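Local structure of putative peptidyl-arginine deiminase family protein (Campylobacter jejuni subsp. jejuni serotype O:2, 6B10) at residues 156-161 with 212-217; 192-197 with 241-246; 219-224 with 251-256. The protein probably hydrolyses agmatine to N-carbamoylputrescine and ammonia, a step in polyamine biosynthesis, as a member of the guanidino-group-modifying enzyme superfamily. All coordinates share one frame; numbering follows the deposited sequence.

Contact 1: 156-161 with 212-217; sequences VMLTSS and ARFIDK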
loop_
_atom_site.group_PDB
_atom_site.type_symbol
_atom_site.label_atom_id
_atom_site.label_comp_id
_atom_site.label_asym_id
_atom_site.label_seq_id
_atom_site.Cartn_x
_atom_site.Cartn_y
_atom_site.Cartn_z
ATOM N N VAL A 156 1.201 16.877 -2.155
ATOM C CA VAL A 156 0.829 16.301 -3.434
ATOM C C VAL A 156 0.361 14.864 -3.236
ATOM O O VAL A 156 0.954 14.110 -2.455
ATOM C CB VAL A 156 1.993 16.346 -4.449
ATOM C CG1 VAL A 156 1.516 15.913 -5.825
ATOM C CG2 VAL A 156 2.587 17.747 -4.532
ATOM N N MET A 157 -0.696 14.489 -3.953
ATOM C CA MET A 157 -1.199 13.120 -3.935
ATOM C C MET A 157 -1.348 12.593 -5.352
ATOM O O MET A 157 -1.761 13.313 -6.253
ATOM C CB MET A 157 -2.550 13.029 -3.218
ATOM C CG MET A 157 -3.078 11.601 -3.089
ATOM S SD MET A 157 -4.704 11.504 -2.318
ATOM C CE MET A 157 -5.744 11.977 -3.696
ATOM N N LEU A 158 -1.038 11.315 -5.517
ATOM C CA LEU A 158 -1.096 10.634 -6.790
ATOM C C LEU A 158 -2.276 9.668 -6.728
ATOM O O LEU A 158 -2.502 9.020 -5.707
ATOM C CB LEU A 158 0.226 9.886 -6.984
ATOM C CG LEU A 158 0.749 9.429 -8.335
ATOM C CD1 LEU A 158 0.766 10.554 -9.355
ATOM C CD2 LEU A 158 2.149 8.844 -8.151
ATOM N N THR A 159 -3.057 9.604 -7.800
ATOM C CA THR A 159 -4.207 8.700 -7.850
ATOM C C THR A 159 -4.625 8.439 -9.296
ATOM O O THR A 159 -4.197 9.142 -10.207
ATOM C CB THR A 159 -5.406 9.256 -7.040
ATOM O OG1 THR A 159 -6.406 8.241 -6.880
ATOM C CG2 THR A 159 -6.017 10.476 -7.716
ATOM N N SER A 160 -5.452 7.422 -9.495
ATOM C CA SER A 160 -5.963 7.095 -10.822
ATOM C C SER A 160 -7.406 7.560 -10.978
ATOM O O SER A 160 -8.243 7.316 -10.106
ATOM C CB SER A 160 -5.873 5.591 -11.072
ATOM O OG SER A 160 -6.559 5.238 -12.263
ATOM N N SER A 161 -7.689 8.215 -12.102
ATOM C CA SER A 161 -9.049 8.638 -12.452
ATOM C C SER A 161 -10.048 7.481 -12.488
ATOM O O SER A 161 -11.232 7.666 -12.216
ATOM C CB SER A 161 -9.042 9.333 -13.812
ATOM O OG SER A 161 -8.222 10.486 -13.780
ATOM N N ALA A 212 2.282 3.454 -9.933
ATOM C CA ALA A 212 3.183 4.581 -9.674
ATOM C C ALA A 212 3.178 4.971 -8.210
ATOM O O ALA A 212 2.129 4.963 -7.573
ATOM C CB ALA A 212 2.788 5.780 -10.529
ATOM N N ARG A 213 4.353 5.341 -7.705
ATOM C CA ARG A 213 4.574 5.595 -6.291
ATOM C C ARG A 213 5.651 6.657 -6.119
ATOM O O ARG A 213 6.671 6.607 -6.802
ATOM C CB ARG A 213 5.108 4.333 -5.592
ATOM C CG ARG A 213 4.286 3.058 -5.715
ATOM C CD ARG A 213 3.046 3.061 -4.834
ATOM N NE ARG A 213 3.377 3.238 -3.427
ATOM C CZ ARG A 213 3.802 2.278 -2.603
ATOM N NH1 ARG A 213 3.969 1.028 -3.015
ATOM N NH2 ARG A 213 4.089 2.582 -1.348
ATOM N N PHE A 214 5.452 7.596 -5.200
ATOM C CA PHE A 214 6.555 8.431 -4.750
ATOM C C PHE A 214 7.531 7.593 -3.932
ATOM O O PHE A 214 7.119 6.791 -3.082
ATOM C CB PHE A 214 6.069 9.591 -3.880
ATOM C CG PHE A 214 5.328 10.646 -4.639
ATOM C CD1 PHE A 214 6.016 11.552 -5.432
ATOM C CD2 PHE A 214 3.945 10.736 -4.565
ATOM C CE1 PHE A 214 5.336 12.530 -6.140
ATOM C CE2 PHE A 214 3.258 11.712 -5.266
ATOM C CZ PHE A 214 3.958 12.609 -6.055
ATOM N N ILE A 215 8.821 7.800 -4.181
ATOM C CA ILE A 215 9.871 7.186 -3.371
ATOM C C ILE A 215 10.667 8.220 -2.572
ATOM O O ILE A 215 11.341 7.873 -1.603
ATOM C CB ILE A 215 10.816 6.316 -4.221
ATOM C CG1 ILE A 215 11.539 7.140 -5.288
ATOM C CG2 ILE A 215 10.028 5.190 -4.857
ATOM C CD1 ILE A 215 12.543 6.342 -6.085
ATOM N N ASP A 216 10.623 9.478 -3.010
ATOM C CA ASP A 216 10.967 10.612 -2.156
ATOM C C ASP A 216 10.121 11.802 -2.601
ATOM O O ASP A 216 9.284 11.654 -3.496
ATOM C CB ASP A 216 12.486 10.887 -2.139
ATOM C CG ASP A 216 13.050 11.329 -3.490
ATOM O OD1 ASP A 216 12.382 12.035 -4.271
ATOM O OD2 ASP A 216 14.208 10.981 -3.758
ATOM N N LYS A 217 10.296 12.960 -1.969
ATOM C CA LYS A 217 9.435 14.111 -2.250
ATOM C C LYS A 217 9.529 14.591 -3.700
ATOM O O LYS A 217 8.612 15.242 -4.182
ATOM C CB LYS A 217 9.744 15.284 -1.311
ATOM C CG LYS A 217 11.056 16.005 -1.600
ATOM C CD LYS A 217 11.333 17.056 -0.536
ATOM C CE LYS A 217 12.509 17.932 -0.920
ATOM N NZ LYS A 217 12.881 18.864 0.181
#
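Val-156 and Leu-158 meet Ala-212 and Phe-214 where two three-stranded sheets face each other in the alpha/beta-propeller fold of the guanidino-group-modifying superfamily. One sheet contributes strand 156-160 and the other strand 212-214. The two strands run nearly antiparallel, at 170°, but their axes come no closer than 8.0 Å, too far for backbone hydrogen bonding, and apolar side chains fill the interval. Leu-158 does most of this work. Its CG stands anti to the backbone N (chi1 -160°), and beyond it the methyl CD2 reaches Ala-212, 3.9 Å from CB. The CB of Leu-158 meanwhile lies 3.9 Å from CE2 of Phe-214. Two residues earlier on the same side of the strand, Val-156 brings CG1 to 4.1 Å from CZ of that ring, the two side chains crossing at about a right angle. Leucine and phenylalanine are long enough to meet between the strands, whereas the single methyl of Ala-212 lets the leucine come in close. Ile-220 of the next strand also touches both Leu-158 and Phe-214. CB of Arg-213 points away from 156-161, and its guanidinium forms salt bridges with Asp-150 and Glu-15; the second oxygen of Asp-150 takes the backbone N-H of Phe-214. Asp-150 thus ties the strand beside 156-160 directly to the opposing sheet. The side chains that meet between the two segments are all apolar and buried, so the contact depends on close fit and the exclusion of water, while the polar bonds beside it, such as Phe-214 N to Asp-150, run to other residues.

Contact 2: 192-197 with 241-246; sequences IWLENG and EELKKT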
loop_
_atom_site.group_PDB
_atom_site.type_symbol
_atom_site.label_atom_id
_atom_site.label_comp_id
_atom_site.label_asym_id
_atom_site.label_seq_id
_atom_site.Cartn_x
_atom_site.Cartn_y
_atom_site.Cartn_z
ATOM N N ILE A 192 -2.600 14.677 -8.611
ATOM C CA ILE A 192 -2.268 14.220 -9.949
ATOM C C ILE A 192 -3.201 13.056 -10.270
ATOM O O ILE A 192 -3.118 11.986 -9.652
ATOM C CB ILE A 192 -0.798 13.787 -10.038
ATOM C CG1 ILE A 192 0.106 14.988 -9.756
ATOM C CG2 ILE A 192 -0.478 13.209 -11.408
ATOM C CD1 ILE A 192 1.534 14.629 -9.430
ATOM N N TRP A 193 -4.106 13.294 -11.215
ATOM C CA TRP A 193 -5.068 12.304 -11.656
ATOM C C TRP A 193 -4.531 11.607 -12.894
ATOM O O TRP A 193 -4.501 12.199 -13.968
ATOM C CB TRP A 193 -6.394 12.987 -12.000
ATOM C CG TRP A 193 -7.128 13.571 -10.828
ATOM C CD1 TRP A 193 -7.008 14.840 -10.322
ATOM C CD2 TRP A 193 -8.116 12.913 -10.030
ATOM N NE1 TRP A 193 -7.862 15.003 -9.247
ATOM C CE2 TRP A 193 -8.549 13.834 -9.050
ATOM C CE3 TRP A 193 -8.679 11.633 -10.050
ATOM C CZ2 TRP A 193 -9.519 13.512 -8.102
ATOM C CZ3 TRP A 193 -9.637 11.310 -9.103
ATOM C CH2 TRP A 193 -10.049 12.248 -8.143
ATOM N N LEU A 194 -4.100 10.356 -12.754
ATOM C CA LEU A 194 -3.572 9.606 -13.894
ATOM C C LEU A 194 -4.677 8.900 -14.679
ATOM O O LEU A 194 -5.426 8.098 -14.121
ATOM C CB LEU A 194 -2.540 8.569 -13.447
ATOM C CG LEU A 194 -1.155 9.056 -13.039
ATOM C CD1 LEU A 194 -0.304 7.839 -12.724
ATOM C CD2 LEU A 194 -0.488 9.900 -14.115
ATOM N N GLU A 195 -4.748 9.190 -15.975
ATOM C CA GLU A 195 -5.749 8.602 -16.866
ATOM C C GLU A 195 -5.322 7.225 -17.364
ATOM O O GLU A 195 -6.137 6.302 -17.420
ATOM C CB GLU A 195 -5.988 9.506 -18.080
ATOM C CG GLU A 195 -6.449 10.920 -17.751
ATOM C CD GLU A 195 -7.821 10.961 -17.102
ATOM O OE1 GLU A 195 -8.703 10.181 -17.520
ATOM O OE2 GLU A 195 -8.017 11.777 -16.173
ATOM N N ASN A 196 -4.042 7.092 -17.707
ATOM C CA ASN A 196 -3.544 5.924 -18.438
ATOM C C ASN A 196 -2.835 4.870 -17.605
ATOM O O ASN A 196 -2.419 5.115 -16.470
ATOM C CB ASN A 196 -2.590 6.385 -19.540
ATOM C CG ASN A 196 -3.302 7.144 -20.639
ATOM O OD1 ASN A 196 -4.029 6.555 -21.432
ATOM N ND2 ASN A 196 -3.091 8.451 -20.698
ATOM N N GLY A 197 -2.695 3.695 -18.213
ATOM C CA GLY A 197 -1.932 2.590 -17.666
ATOM C C GLY A 197 -2.788 1.677 -16.827
ATOM O O GLY A 197 -3.807 2.099 -16.281
ATOM N N GLU A 241 4.078 9.277 -20.463
ATOM C CA GLU A 241 3.963 10.630 -21.017
ATOM C C GLU A 241 3.244 11.582 -20.065
ATOM O O GLU A 241 3.693 12.712 -19.869
ATOM C CB GLU A 241 3.260 10.604 -22.383
ATOM C CG GLU A 241 4.079 9.953 -23.494
ATOM C CD GLU A 241 5.442 10.598 -23.675
ATOM O OE1 GLU A 241 5.538 11.832 -23.517
ATOM O OE2 GLU A 241 6.421 9.874 -23.965
ATOM N N GLU A 242 2.135 11.122 -19.480
ATOM C CA GLU A 242 1.444 11.871 -18.428
ATOM C C GLU A 242 2.387 12.251 -17.290
ATOM O O GLU A 242 2.428 13.401 -16.857
ATOM C CB GLU A 242 0.312 11.040 -17.833
ATOM C CG GLU A 242 -1.052 11.289 -18.422
ATOM C CD GLU A 242 -2.084 10.388 -17.792
ATOM O OE1 GLU A 242 -2.906 10.881 -16.994
ATOM O OE2 GLU A 242 -2.053 9.173 -18.071
ATOM N N LEU A 243 3.147 11.272 -16.808
ATOM C CA LEU A 243 4.045 11.496 -15.682
ATOM C C LEU A 243 5.179 12.450 -16.037
ATOM O O LEU A 243 5.677 13.164 -15.170
ATOM C CB LEU A 243 4.593 10.166 -15.155
ATOM C CG LEU A 243 3.565 9.281 -14.426
ATOM C CD1 LEU A 243 4.160 7.929 -14.083
ATOM C CD2 LEU A 243 3.050 9.957 -13.170
ATOM N N LYS A 244 5.570 12.481 -17.308
ATOM C CA LYS A 244 6.586 13.434 -17.762
ATOM C C LYS A 244 6.112 14.883 -17.674
ATOM O O LYS A 244 6.931 15.786 -17.543
ATOM C CB LYS A 244 7.066 13.095 -19.182
ATOM C CG LYS A 244 8.076 11.961 -19.195
ATOM C CD LYS A 244 8.086 11.203 -20.509
ATOM C CE LYS A 244 8.651 12.042 -21.637
ATOM N NZ LYS A 244 8.931 11.188 -22.823
ATOM N N LYS A 245 4.799 15.099 -17.728
ATOM C CA LYS A 245 4.228 16.451 -17.596
ATOM C C LYS A 245 4.231 16.995 -16.168
ATOM O O LYS A 245 4.112 18.203 -15.980
ATOM C CB LYS A 245 2.788 16.505 -18.135
ATOM C CG LYS A 245 2.669 16.789 -19.625
ATOM C CD LYS A 245 2.669 15.527 -20.467
ATOM C CE LYS A 245 2.137 15.805 -21.866
ATOM N NZ LYS A 245 1.911 14.553 -22.642
ATOM N N THR A 246 4.362 16.123 -15.167
ATOM C CA THR A 246 4.273 16.544 -13.762
ATOM C C THR A 246 5.508 17.309 -13.276
ATOM O O THR A 246 5.427 18.064 -12.312
ATOM C CB THR A 246 4.069 15.343 -12.814
ATOM O OG1 THR A 246 5.191 14.455 -12.908
ATOM C CG2 THR A 246 2.787 14.587 -13.145
HETATM O O HOH W 1 -2.121 13.295 -15.599
#
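Ile-192 opens the contact by setting both CG2 and CD1 against the methyl of Thr-246, with CD1 3.9 Å from CG2 of the threonine. OG1 of Thr-246 sits between the backbone N and the carbonyl carbon (chi1 62°) and donates to O of Leu-243, at 2.6 Å. CB of Trp-193 points away, its NE1 bonds Asp-179 and its ring makes a cation-pi contact with Lys-175; the residue takes part through its carbonyl, since a water donates both to Trp-193 O and to OE1 of Glu-242. Leu-194 continues the apolar patch, its CD2 lying 3.7 Å from CD2 of Leu-243, with the two side chains at about a right angle. Beyond the strand end, the carboxylate of Glu-242 collects N-H groups. Glu-195 N gives OE1 an almost straight bond (2.7 Å, 177°), while its own carboxylate is held by Ser-161. Asn-196 uses two donors on OE2: its backbone N at 2.9 Å, and ND2, also at 2.9 Å but from above the carboxylate plane, 60° out of it. Both backbone bonds use syn lone pairs, so the two oxygens grip successive amides and the carboxylate has little freedom to turn. Glutamate suits this place because its chain, extended beyond CG, carries a two-pronged acceptor to the loop. Three N-H donors would probably favour the ionised form, partly offset by the Glu-195 carboxylate, whose OE2 is 5.3 Å from OE1 of Glu-242. Here the C-terminal part of beta-alpha-beta helix 233-244 and the residues after it pack on edge strand 190-194 of the neighbouring sheet.

Contact 3: 219-224 with 251-256; sequences TIAHCI and LELPIP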
loop_
_atom_site.group_PDB
_atom_site.type_symbol
_atom_site.label_atom_id
_atom_site.label_comp_id
_atom_site.label_asym_id
_atom_site.label_seq_id
_atom_site.Cartn_x
_atom_site.Cartn_y
_atom_site.Cartn_z
ATOM N N THR A 219 10.430 12.401 -6.460
ATOM C CA THR A 219 10.616 11.286 -7.392
ATOM C C THR A 219 9.460 10.293 -7.415
ATOM O O THR A 219 8.973 9.863 -6.366
ATOM C CB THR A 219 11.902 10.526 -7.052
ATOM O OG1 THR A 219 12.940 11.461 -6.741
ATOM C CG2 THR A 219 12.338 9.651 -8.207
ATOM N N ILE A 220 9.050 9.918 -8.622
ATOM C CA ILE A 220 8.016 8.921 -8.829
ATOM C C ILE A 220 8.588 7.702 -9.544
ATOM O O ILE A 220 9.187 7.820 -10.625
ATOM C CB ILE A 220 6.843 9.480 -9.654
ATOM C CG1 ILE A 220 6.123 10.567 -8.856
ATOM C CG2 ILE A 220 5.864 8.364 -10.007
ATOM C CD1 ILE A 220 5.085 11.339 -9.638
ATOM N N ALA A 221 8.395 6.535 -8.934
ATOM C CA ALA A 221 8.748 5.269 -9.550
ATOM C C ALA A 221 7.485 4.717 -10.171
ATOM O O ALA A 221 6.444 4.709 -9.519
ATOM C CB ALA A 221 9.288 4.299 -8.512
ATOM N N HIS A 222 7.572 4.248 -11.417
ATOM C CA HIS A 222 6.386 3.857 -12.176
ATOM C C HIS A 222 6.639 2.677 -13.110
ATOM O O HIS A 222 7.727 2.521 -13.676
ATOM C CB HIS A 222 5.821 5.047 -12.978
ATOM C CG HIS A 222 6.694 5.496 -14.115
ATOM N ND1 HIS A 222 6.637 4.926 -15.369
ATOM C CD2 HIS A 222 7.643 6.459 -14.184
ATOM C CE1 HIS A 222 7.524 5.509 -16.157
ATOM N NE2 HIS A 222 8.146 6.443 -15.462
ATOM N N CYS A 223 5.607 1.857 -13.271
ATOM C CA CYS A 223 5.669 0.707 -14.152
ATOM C C CYS A 223 5.902 1.125 -15.586
ATOM O O CYS A 223 5.435 2.169 -16.024
ATOM C CB CYS A 223 4.382 -0.105 -14.063
ATOM S SG CYS A 223 4.176 -0.867 -12.447
ATOM N N ILE A 224 6.661 0.311 -16.301
ATOM C CA ILE A 224 6.866 0.494 -17.734
ATOM C C ILE A 224 6.915 -0.899 -18.348
ATOM O O ILE A 224 7.097 -1.892 -17.641
ATOM C CB ILE A 224 8.147 1.323 -18.034
ATOM C CG1 ILE A 224 8.113 1.955 -19.427
ATOM C CG2 ILE A 224 9.406 0.475 -17.925
ATOM C CD1 ILE A 224 6.902 2.817 -19.731
ATOM N N LEU A 251 11.538 7.237 -12.216
ATOM C CA LEU A 251 12.343 6.025 -12.129
ATOM C C LEU A 251 11.482 4.878 -12.648
ATOM O O LEU A 251 10.342 4.720 -12.223
ATOM C CB LEU A 251 12.787 5.793 -10.676
ATOM C CG LEU A 251 13.748 4.640 -10.358
ATOM C CD1 LEU A 251 14.631 4.970 -9.154
ATOM C CD2 LEU A 251 12.995 3.336 -10.100
ATOM N N GLU A 252 12.011 4.082 -13.577
ATOM C CA GLU A 252 11.182 3.092 -14.273
ATOM C C GLU A 252 11.244 1.725 -13.617
ATOM O O GLU A 252 12.294 1.292 -13.140
ATOM C CB GLU A 252 11.578 2.998 -15.745
ATOM C CG GLU A 252 11.226 4.247 -16.538
ATOM C CD GLU A 252 11.520 4.128 -18.024
ATOM O OE1 GLU A 252 12.099 3.108 -18.457
ATOM O OE2 GLU A 252 11.152 5.064 -18.764
ATOM N N LEU A 253 10.101 1.054 -13.597
ATOM C CA LEU A 253 9.975 -0.280 -13.031
ATOM C C LEU A 253 9.446 -1.205 -14.116
ATOM O O LEU A 253 8.241 -1.382 -14.232
ATOM C CB LEU A 253 9.006 -0.260 -11.845
ATOM C CG LEU A 253 9.323 0.718 -10.715
ATOM C CD1 LEU A 253 8.153 0.796 -9.745
ATOM C CD2 LEU A 253 10.609 0.328 -9.989
ATOM N N PRO A 254 10.345 -1.786 -14.935
ATOM C CA PRO A 254 9.887 -2.633 -16.038
ATOM C C PRO A 254 9.207 -3.895 -15.543
ATOM O O PRO A 254 9.777 -4.627 -14.745
ATOM C CB PRO A 254 11.181 -2.977 -16.786
ATOM C CG PRO A 254 12.270 -2.792 -15.778
ATOM C CD PRO A 254 11.813 -1.657 -14.918
ATOM N N ILE A 255 7.994 -4.148 -16.017
ATOM C CA ILE A 255 7.246 -5.320 -15.569
ATOM C C ILE A 255 7.971 -6.597 -15.986
ATOM O O ILE A 255 8.676 -6.611 -16.997
ATOM C CB ILE A 255 5.784 -5.326 -16.086
ATOM C CG1 ILE A 255 5.716 -5.441 -17.613
ATOM C CG2 ILE A 255 5.050 -4.083 -15.593
ATOM C CD1 ILE A 255 4.299 -5.502 -18.166
ATOM N N PRO A 256 7.832 -7.668 -15.191
ATOM C CA PRO A 256 8.505 -8.903 -15.552
ATOM C C PRO A 256 7.826 -9.571 -16.747
ATOM O O PRO A 256 6.782 -9.103 -17.205
ATOM C CB PRO A 256 8.357 -9.759 -14.293
ATOM C CG PRO A 256 7.103 -9.280 -13.666
ATOM C CD PRO A 256 7.028 -7.814 -13.965
HETATM O O HOH W 2 10.153 7.232 -17.274
#
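Ala-221 to Ile-224 pair in parallel with Leu-251 to Pro-254, forming the two strands of a right-handed beta-alpha-beta crossover whose helix is 233-244. The segment axes are twisted by 37°. Odd-numbered residues of 251-255 link the strands in the staggered parallel pattern: Leu-251 N donates to Ile-220 O, and His-222 N returns a bond to Leu-251 O at 2.9 Å. Leu-253 repeats this between His-222 O and Ile-224 N, and Ile-255 N ends the ladder on Ile-224 O, also at 2.9 Å. Proline suits position 254 because its nitrogen faces away from strand 219-224, so the missing N-H costs the ladder nothing. On one face the small CB of Ala-221 lets the leucines in, with CD1 of Leu-253 at 3.9 Å. On the other, covered by the crossover helix, CG2 of Ile-224 packs on CB of Pro-254 at 4.0 Å. There His-222 and Glu-252 lie side by side, the imidazole's CE1 3.9 Å from CG of the glutamate. CG of His-222 sits between the backbone N and the carbonyl carbon (chi1 69°), and ND1 donates to Cys-223 O, 3.1 Å away, helping to set the ring's rotation. Glu-252 OE2 forms a salt bridge with Lys-240 of the helix and accepts from a water, which lies in the imidazole plane at its edge, 2.8 Å from NE2 of His-222.

How the contacts relate
Contacts 1 and 3 are buried, whereas contact 2 is partly buried, with its polar side nearer solvent. Contact 1 joins two sheets face to face; contact 3 lies within one of them, and contact 2 bridges from the other to the crossover helix. Strands 156-160 and 190-194 are neighbours, with Thr-159 O close to Leu-194 N at 2.8 Å, and Arg-213 O meets Ala-221 N at 2.7 Å in the other sheet. Helix 233-244 belongs to the crossover of contact 3 yet lies against strand 190-194, and Leu-243 CD1 packs on His-222 CB at 3.5 Å. The chemistry changes accordingly, from apolar side-chain packing, through a backbone ladder with side chains on both faces, to carboxylate-amide bonds.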